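Response regulator receiver (Brucella melitensis biovar Abortus, PDB 4G97) probably relays a phosphorylation signal from its receiver domain to its sigma-factor-like domain, as PhyR regulators of the general stress response do. Local coordinates at residues L14-R19 against V102-F107; L94-F99 against G132-Q137. All coordinates share one frame; numbering follows the deposited sequence.

Contact 1: L14-R19 against V102-F107; sequences LRRFSR and VAVEGF
Arg16 reaches out from helix 11-22 and takes Glu105 of segment 102-107 in a side-on grip that uses two nitrogens, one for each carboxylate oxygen. The arginine leaves its helix with CG anti to the backbone N (chi1 178°) and bends at chi3, which brings NE and NH2 round to the acid. NE donates to Glu105 OE2 at 2.8 Å, on the syn side but tilted out of the carboxylate plane. The second bond, from NH2 to Glu105 OE1, is also 2.8 Å long and is nearly straight at 170°; it lies in the guanidinium plane but comes down on the carboxylate from above, with the two flat groups turned 60° apart. Tyr57 OH holds Glu105 OE1 as well, so that oxygen is gripped from two helices. Val104 flanks the salt bridge: its CG1 packs 3.8 Å from Arg16 NE, and its carbonyl O stands over one face of the guanidinium, 3.6 Å from NH2. One residue on, Phe17 sets its CB 3.6 Å from Glu105 CD, while CD1 of the ring lies 3.7 Å from Glu105 CG, so the aliphatic part of the glutamate rests obliquely on the phenylalanine. The ring itself leads away, onto Leu100 and Leu101 of helix 94-104. Beyond Glu105 the chain leaves its helical path at Gly106, which has positive phi. A buried ion pair thus joins a helix of the sigma2 region to segment 102-107 of the sigma-like region, within the all-helical sigma-factor-like part of PhyR.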
# COMPACT_ATOMS: atom_id res chain seq x y z
N LEU A 14 0.30 -10.52 2.09
CA LEU A 14 0.67 -10.19 3.46
C LEU A 14 1.83 -9.18 3.45
O LEU A 14 1.84 -8.27 4.27
CB LEU A 14 1.00 -11.44 4.28
CG LEU A 14 1.44 -11.22 5.74
CD1 LEU A 14 0.28 -10.77 6.61
CD2 LEU A 14 2.11 -12.47 6.32
N ARG A 15 2.77 -9.31 2.47
CA ARG A 15 3.86 -8.33 2.27
C ARG A 15 3.24 -6.98 1.86
O ARG A 15 3.68 -5.96 2.36
CB ARG A 15 4.86 -8.80 1.19
CG ARG A 15 5.73 -9.96 1.67
CD ARG A 15 6.84 -10.35 0.72
NE ARG A 15 7.36 -11.66 1.10
CZ ARG A 15 6.96 -12.82 0.58
NH1 ARG A 15 6.09 -12.84 -0.43
NH2 ARG A 15 7.45 -13.96 1.03
N ARG A 16 2.20 -6.98 0.98
CA ARG A 16 1.55 -5.73 0.58
C ARG A 16 1.02 -5.01 1.84
O ARG A 16 1.33 -3.82 2.06
CB ARG A 16 0.39 -5.99 -0.40
CG ARG A 16 -0.35 -4.69 -0.79
CD ARG A 16 -1.57 -4.93 -1.66
NE ARG A 16 -2.50 -5.87 -1.02
CZ ARG A 16 -3.42 -6.57 -1.65
NH1 ARG A 16 -3.60 -6.43 -2.95
NH2 ARG A 16 -4.18 -7.43 -0.98
N PHE A 17 0.30 -5.76 2.69
CA PHE A 17 -0.24 -5.26 3.94
C PHE A 17 0.90 -4.77 4.87
O PHE A 17 0.83 -3.65 5.36
CB PHE A 17 -1.06 -6.37 4.62
CG PHE A 17 -1.60 -6.03 5.99
CD1 PHE A 17 -2.56 -5.03 6.15
CD2 PHE A 17 -1.18 -6.73 7.12
CE1 PHE A 17 -3.06 -4.71 7.41
CE2 PHE A 17 -1.70 -6.42 8.38
CZ PHE A 17 -2.62 -5.41 8.52
N SER A 18 1.97 -5.59 5.04
CA SER A 18 3.10 -5.26 5.90
C SER A 18 3.83 -3.98 5.46
O SER A 18 4.14 -3.16 6.30
CB SER A 18 4.07 -6.43 5.96
OG SER A 18 4.98 -6.26 7.04
N ARG A 19 4.07 -3.82 4.14
CA ARG A 19 4.70 -2.62 3.57
C ARG A 19 3.81 -1.39 3.78
O ARG A 19 4.33 -0.35 4.18
CB ARG A 19 4.98 -2.82 2.08
CG ARG A 19 6.02 -3.92 1.79
CD ARG A 19 6.14 -4.12 0.31
NE ARG A 19 6.85 -5.36 -0.01
CZ ARG A 19 7.11 -5.79 -1.24
NH1 ARG A 19 6.75 -5.07 -2.29
NH2 ARG A 19 7.73 -6.94 -1.42
N VAL A 102 -9.64 -3.94 5.31
CA VAL A 102 -10.87 -3.89 4.53
C VAL A 102 -10.66 -3.22 3.17
O VAL A 102 -10.93 -3.85 2.15
CB VAL A 102 -12.11 -3.34 5.31
CG1 VAL A 102 -12.50 -4.27 6.46
CG2 VAL A 102 -11.87 -1.94 5.85
N ALA A 103 -10.16 -1.96 3.14
CA ALA A 103 -9.97 -1.19 1.90
C ALA A 103 -8.88 -1.71 1.00
O ALA A 103 -9.06 -1.71 -0.21
CB ALA A 103 -9.72 0.27 2.20
N VAL A 104 -7.75 -2.17 1.57
CA VAL A 104 -6.68 -2.68 0.70
C VAL A 104 -6.70 -4.20 0.59
O VAL A 104 -6.54 -4.73 -0.50
CB VAL A 104 -5.28 -2.16 1.13
CG1 VAL A 104 -4.18 -2.66 0.20
CG2 VAL A 104 -5.26 -0.63 1.25
N GLU A 105 -6.81 -4.89 1.73
CA GLU A 105 -6.70 -6.35 1.78
C GLU A 105 -7.89 -7.20 1.31
O GLU A 105 -7.73 -8.40 1.10
CB GLU A 105 -6.06 -6.82 3.10
CG GLU A 105 -4.64 -6.28 3.33
CD GLU A 105 -3.66 -6.52 2.19
OE1 GLU A 105 -3.54 -7.68 1.74
OE2 GLU A 105 -3.03 -5.54 1.73
N GLY A 106 -9.04 -6.58 1.11
CA GLY A 106 -10.22 -7.29 0.64
C GLY A 106 -10.96 -8.16 1.64
O GLY A 106 -11.78 -9.00 1.23
N PHE A 107 -10.72 -7.98 2.94
CA PHE A 107 -11.44 -8.71 3.99
C PHE A 107 -12.73 -7.96 4.34
O PHE A 107 -12.74 -6.73 4.38
CB PHE A 107 -10.60 -8.82 5.29
CG PHE A 107 -9.36 -9.68 5.20
CD1 PHE A 107 -9.45 -11.06 5.13
CD2 PHE A 107 -8.08 -9.10 5.21
CE1 PHE A 107 -8.29 -11.86 5.03
CE2 PHE A 107 -6.93 -9.89 5.09
CZ PHE A 107 -7.04 -11.27 5.01

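Contact 2: L94-F99 against G132-Q137; sequences LPRQAF and GEISRQ
Ile134, Arg96 and Glu133 carry most of this helix-helix packing inside the helical sigma-like region of PhyR, where the first turns of helix 94-104 meet the last part of helix 120-135. Ile134 is the wedge, set between Arg96 and the ring of Phe99. Its CG2, anti to the backbone N, sits over one face of that ring in a CH-pi contact, 4.1 Å from the Phe99 ring centroid and 27° off the normal; the nearest ring atom, CE2, is 3.7 Å from CG2. The other branch goes to the arginine: CD1 lies over one face of the Arg96 guanidinium, offset toward the rim and 3.8 Å from NH1, and also touches the CG methylene. Extended from CG to NE, Arg96 slides past the isoleucine in the opposite direction. Its charged end is shared. NH1 bonds to Ser251 OG and Gln252 OE1 of helix 243-265, whereas NE makes a weak salt-bridged hydrogen bond of 3.5 Å to Glu133 OE1, with guanidinium and carboxylate planes 60° apart. Gln137, in the loop that follows, turns back and gives NE2 to Ile134 O at 2.7 Å. Glu133 is tied to the arginine a second time, through a water at the edge of the guanidinium and in its plane: the water accepts from Arg96 NH2 at 3.3 Å and donates to Glu133 O at 2.9 Å.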
# COMPACT_ATOMS: atom_id res chain seq x y z
N LEU A 94 -3.75 1.02 15.12
CA LEU A 94 -4.86 0.07 15.00
C LEU A 94 -6.00 0.50 14.06
O LEU A 94 -6.42 -0.35 13.29
CB LEU A 94 -5.39 -0.35 16.39
CG LEU A 94 -5.89 -1.79 16.54
CD1 LEU A 94 -4.72 -2.77 16.68
CD2 LEU A 94 -6.79 -1.92 17.75
N PRO A 95 -6.49 1.77 14.05
CA PRO A 95 -7.55 2.13 13.08
C PRO A 95 -7.03 2.09 11.64
O PRO A 95 -7.78 1.73 10.73
CB PRO A 95 -7.97 3.55 13.50
CG PRO A 95 -7.43 3.73 14.86
CD PRO A 95 -6.16 2.94 14.89
N ARG A 96 -5.74 2.42 11.43
CA ARG A 96 -5.12 2.35 10.10
C ARG A 96 -4.97 0.89 9.66
O ARG A 96 -5.22 0.59 8.50
CB ARG A 96 -3.80 3.13 10.04
CG ARG A 96 -4.06 4.62 10.04
CD ARG A 96 -2.83 5.47 9.86
NE ARG A 96 -3.21 6.88 9.73
CZ ARG A 96 -3.49 7.50 8.59
NH1 ARG A 96 -3.41 6.84 7.43
NH2 ARG A 96 -3.83 8.78 8.58
N GLN A 97 -4.69 -0.03 10.61
CA GLN A 97 -4.63 -1.48 10.35
C GLN A 97 -6.01 -1.97 9.93
O GLN A 97 -6.13 -2.74 8.97
CB GLN A 97 -4.20 -2.24 11.61
CG GLN A 97 -2.77 -1.97 12.04
CD GLN A 97 -2.37 -2.81 13.22
OE1 GLN A 97 -2.66 -4.01 13.28
NE2 GLN A 97 -1.66 -2.20 14.15
N ALA A 98 -7.07 -1.50 10.62
CA ALA A 98 -8.44 -1.90 10.36
C ALA A 98 -8.88 -1.48 8.96
O ALA A 98 -9.38 -2.31 8.20
CB ALA A 98 -9.36 -1.32 11.44
N PHE A 99 -8.64 -0.21 8.60
CA PHE A 99 -9.00 0.31 7.28
C PHE A 99 -8.22 -0.39 6.17
O PHE A 99 -8.80 -0.72 5.12
CB PHE A 99 -8.79 1.84 7.22
CG PHE A 99 -9.65 2.51 6.17
CD1 PHE A 99 -10.92 2.97 6.47
CD2 PHE A 99 -9.18 2.67 4.87
CE1 PHE A 99 -11.72 3.56 5.49
CE2 PHE A 99 -9.97 3.27 3.89
CZ PHE A 99 -11.24 3.72 4.21
N GLY A 132 -12.35 8.75 9.28
CA GLY A 132 -12.16 10.18 9.53
C GLY A 132 -10.74 10.64 9.26
O GLY A 132 -10.53 11.66 8.59
N GLU A 133 -9.75 9.89 9.78
CA GLU A 133 -8.32 10.15 9.58
C GLU A 133 -7.97 10.01 8.10
O GLU A 133 -7.42 10.94 7.53
CB GLU A 133 -7.47 9.17 10.39
CG GLU A 133 -6.96 9.71 11.71
CD GLU A 133 -6.35 8.61 12.56
OE1 GLU A 133 -5.20 8.20 12.26
OE2 GLU A 133 -7.02 8.14 13.50
N ILE A 134 -8.32 8.86 7.49
CA ILE A 134 -8.04 8.53 6.09
C ILE A 134 -8.71 9.48 5.10
O ILE A 134 -8.11 9.78 4.07
CB ILE A 134 -8.28 7.00 5.81
CG1 ILE A 134 -7.09 6.14 6.31
CG2 ILE A 134 -8.54 6.69 4.33
CD1 ILE A 134 -7.07 5.73 7.76
N SER A 135 -9.94 9.98 5.41
CA SER A 135 -10.67 10.91 4.53
C SER A 135 -10.14 12.35 4.62
O SER A 135 -10.40 13.16 3.73
CB SER A 135 -12.17 10.88 4.83
N ARG A 136 -9.37 12.64 5.67
CA ARG A 136 -8.76 13.95 5.90
C ARG A 136 -7.26 13.85 5.58
O ARG A 136 -6.47 13.32 6.37
CB ARG A 136 -9.07 14.43 7.33
CG ARG A 136 -8.41 15.74 7.74
CD ARG A 136 -7.36 15.43 8.80
NE ARG A 136 -6.68 16.63 9.29
CZ ARG A 136 -5.64 17.21 8.70
NH1 ARG A 136 -5.17 16.73 7.55
NH2 ARG A 136 -5.08 18.28 9.23
N GLN A 137 -6.89 14.27 4.38
CA GLN A 137 -5.51 14.20 3.89
C GLN A 137 -5.05 15.61 3.56
O GLN A 137 -5.85 16.43 3.13
CB GLN A 137 -5.44 13.29 2.64
CG GLN A 137 -5.84 11.83 2.91
CD GLN A 137 -5.98 10.99 1.66
OE1 GLN A 137 -5.44 11.31 0.60
NE2 GLN A 137 -6.61 9.82 1.79
O HOH W 1 -4.88 10.64 6.08

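Overall arrangement
Both contacts use helix 94-104, contact 1 through its later residues and contact 2 through its first turns; the two centres are about 14 Å apart. They touch directly where Phe17 CE1 packs 4.0 Å from Gln97 O. The centre of contact 1 is about 7 Å from the centre of the chain, and all its touching residues are buried; there a short, two-pronged ion pair dominates. Contact 2, its centre about 13 Å from that of the chain, is mostly buried but partly exposed at Glu133, and relies on isoleucine packing, a weak salt bridge and a water. Helix 243-265, which follows the last strand of the receiver sheet, meets both: Val104 packs on it in contact 1, and Arg96 bonds to it in contact 2.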